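Local coordinates for protein yxeP (Bacillus subtilis, PDB 1YSJ) that probably catalyses the deacetylation of N-acetylcysteine to cysteine and acetate, as a dinuclear metal hydrolase of the M20 peptidase family, at residues P155-A160 with G348-L353. The protein carries 1 engineered substitution. Residues are numbered along the deposited sequence; the frame is centred on the assembly and turned at random.
Sequences PAEEIA and GEDFAL. With NI (nickel (II) ion), chain D.
Ala160 and Asp350 bring the two backbones nearest, CA to CA 5.2 Å. Segment 155-160, following strand 148-154, folds into a type I beta turn from Glu157 to Ala160, closed by Ala160 N to Glu157 O; 348-353 runs from loop into helix 351-355. In Glu157, CG anti to the backbone nitrogen (chi1 -172°) sets the methylene against Asp350; the bend at chi2 then turns the carboxylate toward Glu349. Glu157 CG lies 3.3 Å from Asp350 OD1. Glu157 OE2 comes within 3.6 Å of Glu349 OE1, a like-charge approach; the two chains cross at about a right angle, their carboxylate planes 35° apart. The contact borders the dinuclear nickel centre of this M20 peptidase, where Glu158, not touching 348-353, grips one nickel through both carboxylate oxygens, with Cys122 and His374. Glu157 OE1 accepts from a water on that nickel; another water bridges Glu157 OE2 and Gly348 O. Arg95 NH2 salt-bridges Glu349 OE2 and Asp350 OD1, probably balancing their charge; Gln154 NE2 bonds OD1 and Ala163 N bonds OD2 of Asp350. Phe351 N donates to Glu349 OE2 (2.8 Å), nearly along its C-O axis, a capping bond at the turn into the helix. With an alanine in place of Glu349, Phe351 N would probably lose its cap and Arg95 one of its two carboxylates, with a gap opened beside Glu157. Ala160 CB packs 4.3 Å from Asp350 CB.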
ATOM      1  N   PRO A 155     -34.108   6.706  -4.417  1.00 45.57           N
ATOM      2  CA  PRO A 155     -32.824   7.223  -4.891  1.00 45.91           C
ATOM      3  C   PRO A 155     -31.673   6.384  -4.350  1.00 44.69           C
ATOM      4  O   PRO A 155     -31.873   5.602  -3.424  1.00 44.81           O
ATOM      5  CB  PRO A 155     -32.771   8.620  -4.267  1.00 45.07           C
ATOM      6  CG  PRO A 155     -33.533   8.478  -2.987  1.00 44.31           C
ATOM      7  CD  PRO A 155     -34.617   7.463  -3.254  1.00 44.16           C
ATOM      8  N   ALA A 156     -30.491   6.532  -4.945  1.00 43.86           N
ATOM      9  CA  ALA A 156     -29.233   6.095  -4.325  1.00 44.70           C
ATOM     10  C   ALA A 156     -29.118   4.597  -3.978  1.00 45.24           C
ATOM     11  O   ALA A 156     -28.604   4.239  -2.908  1.00 44.58           O
ATOM     12  CB  ALA A 156     -28.932   6.960  -3.087  1.00 42.78           C
ATOM     13  N   GLU A 157     -29.590   3.729  -4.871  1.00 45.14           N
ATOM     14  CA  GLU A 157     -29.382   2.289  -4.700  1.00 46.23           C
ATOM     15  C   GLU A 157     -27.905   1.947  -4.894  1.00 47.57           C
ATOM     16  O   GLU A 157     -27.342   1.126  -4.165  1.00 48.20           O
ATOM     17  CB  GLU A 157     -30.244   1.487  -5.677  1.00 46.86           C
ATOM     18  CG  GLU A 157     -30.243  -0.034  -5.455  1.00 50.66           C
ATOM     19  CD  GLU A 157     -29.005  -0.740  -6.015  1.00 58.88           C
ATOM     20  OE1 GLU A 157     -28.481  -0.319  -7.072  1.00 53.92           O
ATOM     21  OE2 GLU A 157     -28.559  -1.730  -5.395  1.00 60.99           O
ATOM     22  N   GLU A 158     -27.279   2.598  -5.872  1.00 47.32           N
ATOM     23  CA  GLU A 158     -25.909   2.273  -6.254  1.00 48.07           C
ATOM     24  C   GLU A 158     -24.884   2.535  -5.152  1.00 47.96           C
ATOM     25  O   GLU A 158     -23.809   1.941  -5.155  1.00 47.93           O
ATOM     26  CB  GLU A 158     -25.517   2.986  -7.554  1.00 48.11           C
ATOM     27  CG  GLU A 158     -26.377   2.600  -8.765  1.00 45.39           C
ATOM     28  CD  GLU A 158     -26.157   1.165  -9.240  1.00 46.87           C
ATOM     29  OE1 GLU A 158     -25.279   0.447  -8.709  1.00 43.05           O
ATOM     30  OE2 GLU A 158     -26.871   0.741 -10.168  1.00 49.68           O
ATOM     31  N   ILE A 159     -25.218   3.411  -4.210  1.00 48.60           N
ATOM     32  CA  ILE A 159     -24.323   3.676  -3.079  1.00 47.35           C
ATOM     33  C   ILE A 159     -24.890   3.126  -1.772  1.00 46.44           C
ATOM     34  O   ILE A 159     -24.376   3.417  -0.689  1.00 46.94           O
ATOM     35  CB  ILE A 159     -23.956   5.176  -2.957  1.00 47.20           C
ATOM     36  CG1 ILE A 159     -25.220   6.041  -2.839  1.00 46.93           C
ATOM     37  CG2 ILE A 159     -23.079   5.596  -4.141  1.00 48.35           C
ATOM     38  CD1 ILE A 159     -24.975   7.435  -2.296  1.00 44.68           C
ATOM     39  N   ALA A 160     -25.950   2.326  -1.900  1.00 46.79           N
ATOM     40  CA  ALA A 160     -26.595   1.628  -0.779  1.00 46.65           C
ATOM     41  C   ALA A 160     -27.061   2.570   0.331  1.00 46.33           C
ATOM     42  O   ALA A 160     -26.975   2.236   1.521  1.00 45.21           O
ATOM     43  CB  ALA A 160     -25.673   0.528  -0.220  1.00 47.28           C
ATOM     44  N   GLY A 348     -24.714  -6.873  -4.007  1.00 51.10           N
ATOM     45  CA  GLY A 348     -25.562  -6.457  -2.899  1.00 49.94           C
ATOM     46  C   GLY A 348     -26.603  -5.459  -3.363  1.00 50.18           C
ATOM     47  O   GLY A 348     -26.343  -4.642  -4.247  1.00 51.75           O
ATOM     48  N   GLU A 349     -27.789  -5.534  -2.771  1.00 48.81           N
ATOM     49  CA  GLU A 349     -28.879  -4.639  -3.120  1.00 47.30           C
ATOM     50  C   GLU A 349     -29.449  -4.066  -1.829  1.00 45.99           C
ATOM     51  O   GLU A 349     -29.671  -4.804  -0.869  1.00 45.67           O
ATOM     52  CB  GLU A 349     -29.951  -5.400  -3.902  1.00 45.85           C
ATOM     53  CG  GLU A 349     -30.358  -4.751  -5.233  1.00 47.01           C
ATOM     54  CD  GLU A 349     -31.347  -3.596  -5.082  1.00 54.44           C
ATOM     55  OE1 GLU A 349     -31.829  -3.090  -6.120  1.00 59.43           O
ATOM     56  OE2 GLU A 349     -31.647  -3.189  -3.938  1.00 53.37           O
ATOM     57  N   ASP A 350     -29.679  -2.755  -1.794  1.00 45.48           N
ATOM     58  CA  ASP A 350     -30.164  -2.135  -0.558  1.00 44.31           C
ATOM     59  C   ASP A 350     -31.646  -2.406  -0.280  1.00 43.69           C
ATOM     60  O   ASP A 350     -32.154  -2.059   0.786  1.00 42.77           O
ATOM     61  CB  ASP A 350     -29.760  -0.652  -0.432  1.00 44.86           C
ATOM     62  CG  ASP A 350     -30.548   0.286  -1.334  1.00 46.86           C
ATOM     63  OD1 ASP A 350     -31.253  -0.146  -2.275  1.00 51.36           O
ATOM     64  OD2 ASP A 350     -30.444   1.503  -1.083  1.00 51.94           O
ATOM     65  N   PHE A 351     -32.307  -3.076  -1.224  1.00 41.92           N
ATOM     66  CA  PHE A 351     -33.638  -3.638  -1.008  1.00 42.48           C
ATOM     67  C   PHE A 351     -33.642  -4.565   0.215  1.00 43.37           C
ATOM     68  O   PHE A 351     -34.664  -4.703   0.892  1.00 42.94           O
ATOM     69  CB  PHE A 351     -34.113  -4.392  -2.260  1.00 41.86           C
ATOM     70  CG  PHE A 351     -35.513  -4.936  -2.157  1.00 39.99           C
ATOM     71  CD1 PHE A 351     -36.607  -4.138  -2.461  1.00 37.64           C
ATOM     72  CD2 PHE A 351     -35.736  -6.255  -1.756  1.00 41.86           C
ATOM     73  CE1 PHE A 351     -37.908  -4.638  -2.365  1.00 36.11           C
ATOM     74  CE2 PHE A 351     -37.039  -6.764  -1.654  1.00 37.02           C
ATOM     75  CZ  PHE A 351     -38.123  -5.951  -1.961  1.00 35.26           C
ATOM     76  N   ALA A 352     -32.490  -5.181   0.492  1.00 43.58           N
ATOM     77  CA  ALA A 352     -32.306  -6.074   1.647  1.00 43.05           C
ATOM     78  C   ALA A 352     -32.584  -5.385   2.982  1.00 43.42           C
ATOM     79  O   ALA A 352     -33.055  -6.017   3.927  1.00 42.41           O
ATOM     80  CB  ALA A 352     -30.907  -6.654   1.642  1.00 42.71           C
ATOM     81  N   LEU A 353     -32.284  -4.089   3.046  1.00 44.42           N
ATOM     82  CA  LEU A 353     -32.564  -3.275   4.227  1.00 43.88           C
ATOM     83  C   LEU A 353     -34.060  -3.229   4.558  1.00 42.98           C
ATOM     84  O   LEU A 353     -34.437  -3.255   5.730  1.00 42.28           O
ATOM     85  CB  LEU A 353     -32.011  -1.857   4.051  1.00 42.97           C
ATOM     86  CG  LEU A 353     -30.509  -1.630   4.244  1.00 44.18           C
ATOM     87  CD1 LEU A 353     -30.178  -0.183   3.942  1.00 42.25           C
ATOM     88  CD2 LEU A 353     -30.042  -1.999   5.654  1.00 40.37           C
TER
HETATM   89 NI    NI D 382     -25.901  -1.445 -10.070  1.00 42.62          NI
HETATM   90  O   HOH W   1     -26.802  -3.533  -6.666  0.50 47.51           O
HETATM   91  O   HOH W   2     -27.854  -2.321  -8.824  1.00 39.70           O
HETATM   92  O   HOH W   3     -29.758   2.184   1.831  1.00 39.29           O
HETATM   93  O   HOH W   4     -25.405  -3.454  -8.977  1.00 49.38           O